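Long-range contacts in endo-1,4-beta-xylanase (Uncultured bacterium, PDB 7AX7), which uses a bound cobalt ion to cleave acetyl groups from acetylated xylan, as the carbohydrate esterase family 4 domain of a multidomain xylanase: residues Ile48-Val53 and Asn90-Asp95; Thr65-Thr70 and Arg78-Trp83; Tyr116-Gly121 and Tyr197-Asn202. All coordinates share one frame; numbering follows the deposited sequence.

Contact 1 (Ile48-Val53 and Asn90-Asp95)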
loop_
_atom_site.group_PDB
_atom_site.type_symbol
_atom_site.label_atom_id
_atom_site.label_comp_id
_atom_site.label_asym_id
_atom_site.label_seq_id
_atom_site.Cartn_x
_atom_site.Cartn_y
_atom_site.Cartn_z
ATOM N N ILE A 48 0.890 13.818 -9.045
ATOM C CA ILE A 48 0.259 12.526 -8.782
ATOM C C ILE A 48 -0.090 12.399 -7.303
ATOM O O ILE A 48 -1.205 12.006 -6.939
ATOM C CB ILE A 48 1.178 11.383 -9.253
ATOM C CG1 ILE A 48 1.293 11.381 -10.781
ATOM C CG2 ILE A 48 0.715 10.010 -8.711
ATOM C CD1 ILE A 48 2.468 10.526 -11.298
ATOM N N MET A 49 0.857 12.753 -6.427
ATOM C CA MET A 49 0.585 12.712 -4.992
ATOM C C MET A 49 -0.522 13.695 -4.607
ATOM O O MET A 49 -1.349 13.396 -3.737
ATOM C CB MET A 49 1.868 13.001 -4.211
ATOM C CG MET A 49 2.999 12.012 -4.522
ATOM S SD MET A 49 4.532 12.333 -3.628
ATOM C CE MET A 49 3.942 12.385 -1.929
ATOM N N GLN A 50 -0.552 14.876 -5.232
ATOM C CA GLN A 50 -1.645 15.805 -4.956
ATOM C C GLN A 50 -2.988 15.182 -5.316
ATOM O O GLN A 50 -3.960 15.298 -4.557
ATOM C CB GLN A 50 -1.445 17.111 -5.723
ATOM C CG GLN A 50 -0.279 17.975 -5.247
ATOM C CD GLN A 50 -0.116 19.218 -6.106
ATOM O OE1 GLN A 50 -0.031 19.129 -7.330
ATOM N NE2 GLN A 50 -0.089 20.383 -5.466
ATOM N N ARG A 51 -3.057 14.512 -6.471
ATOM C CA ARG A 51 -4.292 13.853 -6.883
ATOM C C ARG A 51 -4.644 12.693 -5.949
ATOM O O ARG A 51 -5.819 12.480 -5.635
ATOM C CB ARG A 51 -4.163 13.371 -8.330
ATOM C CG ARG A 51 -5.427 12.732 -8.897
ATOM C CD ARG A 51 -5.217 12.167 -10.307
ATOM N NE ARG A 51 -6.405 11.454 -10.782
ATOM C CZ ARG A 51 -6.424 10.621 -11.818
ATOM N NH1 ARG A 51 -5.312 10.375 -12.505
ATOM N NH2 ARG A 51 -7.554 10.013 -12.155
ATOM N N GLN A 52 -3.645 11.937 -5.487
ATOM C CA GLN A 52 -3.921 10.897 -4.498
ATOM C C GLN A 52 -4.619 11.487 -3.275
ATOM O O GLN A 52 -5.620 10.941 -2.790
ATOM C CB GLN A 52 -2.621 10.177 -4.103
ATOM C CG GLN A 52 -2.061 9.250 -5.187
ATOM C CD GLN A 52 -0.638 8.770 -4.888
ATOM O OE1 GLN A 52 0.221 9.550 -4.484
ATOM N NE2 GLN A 52 -0.394 7.483 -5.092
ATOM N N VAL A 53 -4.110 12.613 -2.764
ATOM C CA VAL A 53 -4.740 13.222 -1.597
ATOM C C VAL A 53 -6.139 13.739 -1.947
ATOM O O VAL A 53 -7.089 13.561 -1.175
ATOM C CB VAL A 53 -3.834 14.325 -1.010
ATOM C CG1 VAL A 53 -4.577 15.114 0.055
ATOM C CG2 VAL A 53 -2.545 13.709 -0.424
ATOM N N ASN A 90 5.829 17.207 4.016
ATOM C CA ASN A 90 6.219 18.509 3.487
ATOM C C ASN A 90 5.804 18.720 2.040
ATOM O O ASN A 90 5.786 19.869 1.586
ATOM C CB ASN A 90 7.731 18.702 3.601
ATOM C CG ASN A 90 8.179 18.839 5.025
ATOM O OD1 ASN A 90 7.372 19.104 5.919
ATOM N ND2 ASN A 90 9.469 18.664 5.254
ATOM N N SER A 91 5.510 17.650 1.300
ATOM C CA SER A 91 5.093 17.818 -0.088
ATOM C C SER A 91 3.592 18.043 -0.202
ATOM O O SER A 91 3.164 19.001 -0.849
ATOM C CB SER A 91 5.512 16.614 -0.944
ATOM O OG SER A 91 4.919 15.400 -0.505
ATOM N N VAL A 92 2.780 17.178 0.406
ATOM C CA VAL A 92 1.336 17.266 0.202
ATOM C C VAL A 92 0.562 17.222 1.518
ATOM O O VAL A 92 -0.663 17.061 1.518
ATOM C CB VAL A 92 0.846 16.160 -0.750
ATOM C CG1 VAL A 92 1.559 16.265 -2.100
ATOM C CG2 VAL A 92 1.038 14.772 -0.120
ATOM N N GLY A 93 1.256 17.362 2.643
ATOM C CA GLY A 93 0.596 17.693 3.895
ATOM C C GLY A 93 -0.078 16.563 4.648
ATOM O O GLY A 93 -0.881 16.835 5.544
ATOM N N VAL A 94 0.225 15.302 4.344
ATOM C CA VAL A 94 -0.422 14.197 5.045
ATOM C C VAL A 94 0.603 13.441 5.870
ATOM O O VAL A 94 1.803 13.427 5.571
ATOM C CB VAL A 94 -1.174 13.229 4.109
ATOM C CG1 VAL A 94 -2.196 13.986 3.285
ATOM C CG2 VAL A 94 -0.203 12.453 3.234
ATOM N N ASP A 95 0.098 12.791 6.916
ATOM C CA ASP A 95 0.908 12.123 7.920
ATOM C C ASP A 95 0.883 10.617 7.682
ATOM O O ASP A 95 -0.175 9.985 7.758
ATOM C CB ASP A 95 0.392 12.468 9.316
ATOM C CG ASP A 95 0.488 13.962 9.616
ATOM O OD1 ASP A 95 1.593 14.526 9.456
ATOM O OD2 ASP A 95 -0.538 14.569 9.981
#

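Contact 2 (Thr65-Thr70 and Arg78-Trp83). With CO (cobalt (II) ion), chain B.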
loop_
_atom_site.group_PDB
_atom_site.type_symbol
_atom_site.label_atom_id
_atom_site.label_comp_id
_atom_site.label_asym_id
_atom_site.label_seq_id
_atom_site.Cartn_x
_atom_site.Cartn_y
_atom_site.Cartn_z
ATOM N N THR A 65 14.855 4.419 0.192
ATOM C CA THR A 65 15.629 3.893 -0.931
ATOM C C THR A 65 15.172 2.512 -1.387
ATOM O O THR A 65 15.722 1.985 -2.359
ATOM C CB THR A 65 17.130 3.825 -0.588
ATOM O OG1 THR A 65 17.329 2.935 0.515
ATOM C CG2 THR A 65 17.682 5.193 -0.246
ATOM N N HIS A 66 14.203 1.908 -0.706
ATOM C CA HIS A 66 13.674 0.600 -1.088
ATOM C C HIS A 66 14.785 -0.451 -1.178
ATOM O O HIS A 66 14.901 -1.187 -2.159
ATOM C CB HIS A 66 12.893 0.688 -2.406
ATOM C CG HIS A 66 11.976 -0.474 -2.634
ATOM N ND1 HIS A 66 12.360 -1.604 -3.325
ATOM C CD2 HIS A 66 10.703 -0.694 -2.230
ATOM C CE1 HIS A 66 11.356 -2.461 -3.353
ATOM N NE2 HIS A 66 10.341 -1.933 -2.693
ATOM N N GLN A 67 15.613 -0.517 -0.149
ATOM C CA GLN A 67 16.585 -1.593 -0.039
ATOM C C GLN A 67 16.111 -2.600 1.002
ATOM O O GLN A 67 15.165 -2.351 1.753
ATOM C CB GLN A 67 17.971 -1.051 0.320
ATOM C CG GLN A 67 18.558 -0.134 -0.750
ATOM C CD GLN A 67 19.884 0.485 -0.326
ATOM O OE1 GLN A 67 20.946 0.071 -0.791
ATOM N NE2 GLN A 67 19.825 1.472 0.569
ATOM N N ASP A 68 16.769 -3.762 1.020
ATOM C CA ASP A 68 16.512 -4.772 2.040
ATOM C C ASP A 68 16.989 -4.234 3.382
ATOM O O ASP A 68 18.195 -4.140 3.634
ATOM C CB ASP A 68 17.217 -6.078 1.685
ATOM C CG ASP A 68 16.893 -7.204 2.656
ATOM O OD1 ASP A 68 16.525 -6.922 3.809
ATOM O OD2 ASP A 68 17.009 -8.377 2.265
ATOM N N MET A 69 16.049 -3.864 4.241
ATOM C CA MET A 69 16.406 -3.174 5.474
ATOM C C MET A 69 16.855 -4.126 6.580
ATOM O O MET A 69 17.251 -3.658 7.655
ATOM C CB MET A 69 15.227 -2.299 5.929
ATOM C CG MET A 69 14.796 -1.279 4.850
ATOM S SD MET A 69 13.347 -0.257 5.220
ATOM C CE MET A 69 13.917 0.742 6.596
ATOM N N THR A 70 16.830 -5.441 6.343
ATOM C CA THR A 70 17.486 -6.344 7.281
ATOM C C THR A 70 19.005 -6.230 7.210
ATOM O O THR A 70 19.696 -6.736 8.099
ATOM C CB THR A 70 17.052 -7.806 7.054
ATOM O OG1 THR A 70 17.594 -8.311 5.824
ATOM C CG2 THR A 70 15.536 -7.921 7.028
ATOM N N ARG A 78 16.248 4.362 10.852
ATOM C CA ARG A 78 15.490 5.508 11.354
ATOM C C ARG A 78 15.534 6.682 10.378
ATOM O O ARG A 78 14.519 7.358 10.169
ATOM C CB ARG A 78 16.003 5.932 12.730
ATOM C CG ARG A 78 15.767 4.906 13.840
ATOM C CD ARG A 78 16.206 5.464 15.198
ATOM N NE ARG A 78 15.827 4.577 16.291
ATOM C CZ ARG A 78 14.599 4.500 16.802
ATOM N NH1 ARG A 78 13.623 5.260 16.316
ATOM N NH2 ARG A 78 14.342 3.664 17.804
ATOM N N ASN A 79 16.699 6.952 9.780
ATOM C CA ASN A 79 16.784 8.023 8.792
ATOM C C ASN A 79 15.862 7.755 7.607
ATOM O O ASN A 79 15.144 8.653 7.154
ATOM C CB ASN A 79 18.226 8.204 8.313
ATOM C CG ASN A 79 19.124 8.785 9.382
ATOM O OD1 ASN A 79 18.644 9.285 10.400
ATOM N ND2 ASN A 79 20.439 8.726 9.157
ATOM N N GLU A 80 15.872 6.523 7.089
ATOM C CA GLU A 80 14.982 6.185 5.980
ATOM C C GLU A 80 13.527 6.507 6.324
ATOM O O GLU A 80 12.813 7.131 5.535
ATOM C CB GLU A 80 15.137 4.710 5.608
ATOM C CG GLU A 80 16.471 4.370 4.942
ATOM C CD GLU A 80 16.335 4.007 3.473
ATOM O OE1 GLU A 80 15.210 3.721 3.010
ATOM O OE2 GLU A 80 17.367 3.995 2.778
ATOM N N MET A 81 13.076 6.101 7.513
ATOM C CA MET A 81 11.685 6.338 7.898
ATOM C C MET A 81 11.393 7.830 8.050
ATOM O O MET A 81 10.415 8.348 7.489
ATOM C CB MET A 81 11.372 5.589 9.191
ATOM C CG MET A 81 11.605 4.081 9.102
ATOM S SD MET A 81 10.633 3.312 7.791
ATOM C CE MET A 81 8.985 3.695 8.429
ATOM N N GLU A 82 12.229 8.542 8.804
ATOM C CA GLU A 82 12.000 9.973 9.007
ATOM C C GLU A 82 12.001 10.738 7.686
ATOM O O GLU A 82 11.140 11.593 7.454
ATOM C CB GLU A 82 13.052 10.538 9.960
ATOM C CG GLU A 82 12.953 9.935 11.350
ATOM C CD GLU A 82 14.176 10.200 12.212
ATOM O OE1 GLU A 82 14.964 11.113 11.875
ATOM O OE2 GLU A 82 14.342 9.483 13.227
ATOM N N TRP A 83 12.968 10.460 6.814
ATOM C CA TRP A 83 13.016 11.174 5.544
ATOM C C TRP A 83 11.806 10.864 4.674
ATOM O O TRP A 83 11.347 11.736 3.930
ATOM C CB TRP A 83 14.297 10.831 4.795
ATOM C CG TRP A 83 15.525 11.248 5.524
ATOM C CD1 TRP A 83 15.638 12.266 6.427
ATOM C CD2 TRP A 83 16.814 10.632 5.446
ATOM N NE1 TRP A 83 16.924 12.335 6.903
ATOM C CE2 TRP A 83 17.669 11.342 6.321
ATOM C CE3 TRP A 83 17.333 9.548 4.720
ATOM C CZ2 TRP A 83 19.013 11.001 6.497
ATOM C CZ3 TRP A 83 18.676 9.212 4.892
ATOM C CH2 TRP A 83 19.497 9.941 5.772
HETATM CO CO CO B . 8.348 -2.737 -2.871
HETATM O O HOH W 1 15.387 0.921 2.411
#

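Contact 3 (Tyr116-Gly121 and Tyr197-Asn202)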
loop_
_atom_site.group_PDB
_atom_site.type_symbol
_atom_site.label_atom_id
_atom_site.label_comp_id
_atom_site.label_asym_id
_atom_site.label_seq_id
_atom_site.Cartn_x
_atom_site.Cartn_y
_atom_site.Cartn_z
ATOM N N TYR A 116 6.020 2.842 13.253
ATOM C CA TYR A 116 4.724 2.684 12.628
ATOM C C TYR A 116 4.301 1.223 12.649
ATOM O O TYR A 116 5.151 0.324 12.666
ATOM C CB TYR A 116 4.749 3.178 11.175
ATOM C CG TYR A 116 5.148 4.623 11.004
ATOM C CD1 TYR A 116 4.258 5.649 11.299
ATOM C CD2 TYR A 116 6.406 4.960 10.518
ATOM C CE1 TYR A 116 4.607 6.969 11.130
ATOM C CE2 TYR A 116 6.770 6.284 10.342
ATOM C CZ TYR A 116 5.870 7.280 10.646
ATOM O OH TYR A 116 6.238 8.594 10.480
ATOM N N PRO A 117 2.997 0.945 12.638
ATOM C CA PRO A 117 2.548 -0.439 12.436
ATOM C C PRO A 117 3.058 -0.988 11.108
ATOM O O PRO A 117 3.039 -0.305 10.077
ATOM C CB PRO A 117 1.018 -0.329 12.449
ATOM C CG PRO A 117 0.725 0.979 13.147
ATOM C CD PRO A 117 1.870 1.883 12.799
ATOM N N PHE A 118 3.507 -2.241 11.149
ATOM C CA PHE A 118 3.960 -2.958 9.963
ATOM C C PHE A 118 2.771 -3.585 9.234
ATOM O O PHE A 118 1.934 -4.248 9.855
ATOM C CB PHE A 118 4.950 -4.065 10.350
ATOM C CG PHE A 118 6.337 -3.571 10.725
ATOM C CD1 PHE A 118 6.516 -2.647 11.748
ATOM C CD2 PHE A 118 7.459 -4.061 10.063
ATOM C CE1 PHE A 118 7.787 -2.207 12.098
ATOM C CE2 PHE A 118 8.732 -3.625 10.404
ATOM C CZ PHE A 118 8.891 -2.699 11.431
ATOM N N ILE A 119 2.735 -3.431 7.913
ATOM C CA ILE A 119 1.681 -4.002 7.083
ATOM C C ILE A 119 2.301 -4.985 6.099
ATOM O O ILE A 119 3.295 -4.670 5.440
ATOM C CB ILE A 119 0.894 -2.913 6.333
ATOM C CG1 ILE A 119 0.224 -1.961 7.332
ATOM C CG2 ILE A 119 -0.125 -3.558 5.396
ATOM C CD1 ILE A 119 -0.701 -2.653 8.326
ATOM N N GLN A 120 1.729 -6.182 6.018
ATOM C CA GLN A 120 2.081 -7.083 4.930
ATOM C C GLN A 120 0.906 -7.202 3.957
ATOM O O GLN A 120 0.866 -6.498 2.949
ATOM C CB GLN A 120 2.484 -8.456 5.472
ATOM C CG GLN A 120 2.847 -9.446 4.379
ATOM C CD GLN A 120 3.281 -10.781 4.933
ATOM O OE1 GLN A 120 3.984 -10.853 5.942
ATOM N NE2 GLN A 120 2.849 -11.852 4.286
ATOM N N GLY A 121 -0.067 -8.069 4.257
ATOM C CA GLY A 121 -1.180 -8.297 3.349
ATOM C C GLY A 121 -0.897 -9.469 2.429
ATOM O O GLY A 121 0.187 -10.055 2.430
ATOM N N TYR A 197 6.168 -4.836 17.220
ATOM C CA TYR A 197 6.657 -6.195 16.982
ATOM C C TYR A 197 5.592 -7.067 16.315
ATOM O O TYR A 197 5.575 -8.288 16.488
ATOM C CB TYR A 197 7.138 -6.839 18.286
ATOM C CG TYR A 197 8.006 -5.942 19.146
ATOM C CD1 TYR A 197 9.132 -5.318 18.623
ATOM C CD2 TYR A 197 7.686 -5.704 20.482
ATOM C CE1 TYR A 197 9.930 -4.490 19.414
ATOM C CE2 TYR A 197 8.469 -4.893 21.271
ATOM C CZ TYR A 197 9.589 -4.285 20.733
ATOM O OH TYR A 197 10.365 -3.468 21.520
ATOM N N LYS A 198 4.704 -6.444 15.539
ATOM C CA LYS A 198 3.632 -7.134 14.838
ATOM C C LYS A 198 3.596 -6.678 13.388
ATOM O O LYS A 198 3.886 -5.519 13.082
ATOM C CB LYS A 198 2.282 -6.855 15.495
ATOM C CG LYS A 198 1.112 -7.627 14.915
ATOM C CD LYS A 198 -0.117 -7.442 15.788
ATOM C CE LYS A 198 -1.310 -8.236 15.252
ATOM N NZ LYS A 198 -1.133 -9.708 15.432
ATOM N N ILE A 199 3.237 -7.589 12.491
ATOM C CA ILE A 199 3.000 -7.228 11.098
ATOM C C ILE A 199 1.619 -7.735 10.695
ATOM O O ILE A 199 1.310 -8.920 10.869
ATOM C CB ILE A 199 4.105 -7.766 10.162
ATOM C CG1 ILE A 199 3.898 -7.245 8.730
ATOM C CG2 ILE A 199 4.148 -9.267 10.169
ATOM C CD1 ILE A 199 5.200 -7.201 7.907
ATOM N N TRP A 200 0.796 -6.836 10.151
ATOM C CA TRP A 200 -0.627 -7.067 9.926
ATOM C C TRP A 200 -0.906 -7.425 8.471
ATOM O O TRP A 200 -0.385 -6.784 7.555
ATOM C CB TRP A 200 -1.444 -5.815 10.252
ATOM C CG TRP A 200 -1.394 -5.280 11.645
ATOM C CD1 TRP A 200 -0.494 -4.383 12.154
ATOM C CD2 TRP A 200 -2.331 -5.549 12.692
ATOM N NE1 TRP A 200 -0.804 -4.094 13.469
ATOM C CE2 TRP A 200 -1.926 -4.799 13.824
ATOM C CE3 TRP A 200 -3.466 -6.364 12.791
ATOM C CZ2 TRP A 200 -2.618 -4.843 15.041
ATOM C CZ3 TRP A 200 -4.158 -6.399 14.005
ATOM C CH2 TRP A 200 -3.731 -5.646 15.108
ATOM N N SER A 201 -1.760 -8.427 8.263
ATOM C CA SER A 201 -2.366 -8.682 6.963
ATOM C C SER A 201 -3.884 -8.578 6.979
ATOM O O SER A 201 -4.495 -8.507 5.906
ATOM C CB SER A 201 -1.966 -10.072 6.442
ATOM O OG SER A 201 -0.566 -10.133 6.249
ATOM N N ASN A 202 -4.500 -8.571 8.156
ATOM C CA ASN A 202 -5.943 -8.497 8.316
ATOM C C ASN A 202 -6.205 -7.771 9.625
ATOM O O ASN A 202 -5.487 -7.980 10.606
ATOM C CB ASN A 202 -6.583 -9.895 8.323
ATOM C CG ASN A 202 -8.103 -9.854 8.254
ATOM O OD1 ASN A 202 -8.766 -9.409 9.192
ATOM N ND2 ASN A 202 -8.663 -10.343 7.147
HETATM O O HOH W 2 3.139 -3.200 13.943
#

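Contact 1 (Ile48-Val53 and Asn90-Asp95)
Ser91 meets Met49 through its hydroxyl: OG lies 3.5 Å from Met49 CE, a van der Waals approach, while the hydroxyl is hydrogen-bonded within its own helix, to Ala87 O and Ile88 O, which must share the one proton. The methionine chain is extended to SD and bends there (chi3 54°), which brings CE to this spot. Val92 follows, and its two methyls divide the work. CG1 rests 3.9 Å from Met49 CB and also touches Gln50 CG. CG2 meets Val53 CG2 at 3.7 Å. An alanine here would probably leave Met49 CB and Gln50 CG without their methyl partner and Val53 CG2 with one fewer, opening a gap between the two segments. Gly93, with positive phi (80°), is the first residue to leave helical backbone angles. Val94 then presents CG1 to Val53 CG2, 3.7 Å away, so this one methyl of Val53 is shared by two valines. No hydrogen bond joins 48-53 to 90-95, and the 238 Å² buried between them is largely apolar. Beside this seam between helices 46-54 and 74-92 runs strand 58-61, whose Leu59 touches Val53, Val92 and Val94; Ile48, Arg51 and Gln52 pack on helix 16-28.

Contact 2 (Thr65-Thr70 and Arg78-Trp83)
Glu80 reaches from helix 74-92 to Thr65 in the metal-site loop of this NodB-type deacetylase, the loop that carries His66, one of the protein ligands of the cobalt ion with Asp12 and His62. The Glu80 carboxylate grips Thr65 with both oxygens. OE1 takes the backbone N of Thr65 at 2.9 Å, on the syn side and 28° out of the carboxylate plane, with a nearly straight N-H...O angle of 164°; it also accepts from Tyr64 N. OE2 meets Thr65 OG1 at 2.5 Å, a hydrogen bond so short that its exact length is doubtful. A bend at chi2 (-111°) swings CD off the extended course. On the loop side, Gln67 NE2 donates to Thr65 OG1 over 2.9 Å, so the hydroxyl is an acceptor here as well as the donor assigned toward OE2. The N-H groups of Tyr64 and Thr65 would be expected to favour the carboxylate anion. Met69 supplies the apolar half: its CE lies 4.3 Å from Glu80 CB and equally far from Met81 SD, while Met110 of helix 108-113 packs on Met69. Glu80 thus holds the residue next to a metal ligand. The CB of His66 points away from the helix, and its NE2 binds the cobalt ion at 2.2 Å.

Contact 3 (Tyr116-Gly121 and Tyr197-Asn202)
Trp200 turns the edge of its indole to the neighbouring strand: Phe118 O lies in the ring plane, 3.3 Å from Trp200 CD1, and Asn202 O is also at the edge. One face carries Lys198 CE, 3.4 Å above the plane and displaced toward the rim, while the lysine NZ goes on to bond Gly205 O. The indole NE1 donates to Pro193 O, and Phe186 meets the ring edge-to-face. Across the contact, Phe118 has Ile199 CD1 at its edge, near the plane of the ring, and the same ring meets Tyr111 and, edge-to-face, Phe99.

The backbones run parallel, with end-to-end directions 33° apart. Trp200 both donates and accepts: its N bonds Phe118 O, and its O receives Gln120 N at 2.7 Å. These two bonds straddle Ile119, as a parallel bridge between Ile119 and Trp200 requires. At the start of the pairing, a water links Phe118 N to Lys198 O. At the other end Ser201 OG, anti to its own carbonyl carbon (chi1 -63°), accepts Gly121 N at 2.9 Å, so a side chain extends the backbone pairing.

The apolar groups pack on two faces. On that of Ile119 and Trp200, Ile119 CD1 touches Trp200 CB at 3.8 Å. On the other, Ile199 CG1, anti to the backbone N (chi1 -174°), lies 3.7 Å from Phe118 CB. Ile199 CG1 also touches the aliphatic CB of Gln120, at 3.8 Å. Gly121 suits its position, since at its backbone angles a CB would press on the preceding carbonyl oxygen. Strand 118-123 also pairs with 148-153, so 199-200 adds a short, weakly bonded parallel strand to the sheet of the NodB-homology fold, the distorted beta/alpha barrel of carbohydrate esterase family 4.

Contacts 1 and 2 share helix 74-92: contact 2 uses its N-terminal half, contact 1 its C-terminal end, and their centres stand 20 Å apart. Along the chain contact 2 is nested inside the loop closed by contact 1, and contact 3 opens only after both, returning from the C-terminal region to strand 118-123. Contacts 2 and 3 touch where Met81 CE meets Tyr116 CD2 at 3.6 Å, with centres 17 Å apart; contacts 1 and 3 come no nearer than about 6 Å between atoms. One helix is thus fixed to a neighbouring helix and to the cobalt-binding loop, while the chain's late strand is joined to the central parallel sheet.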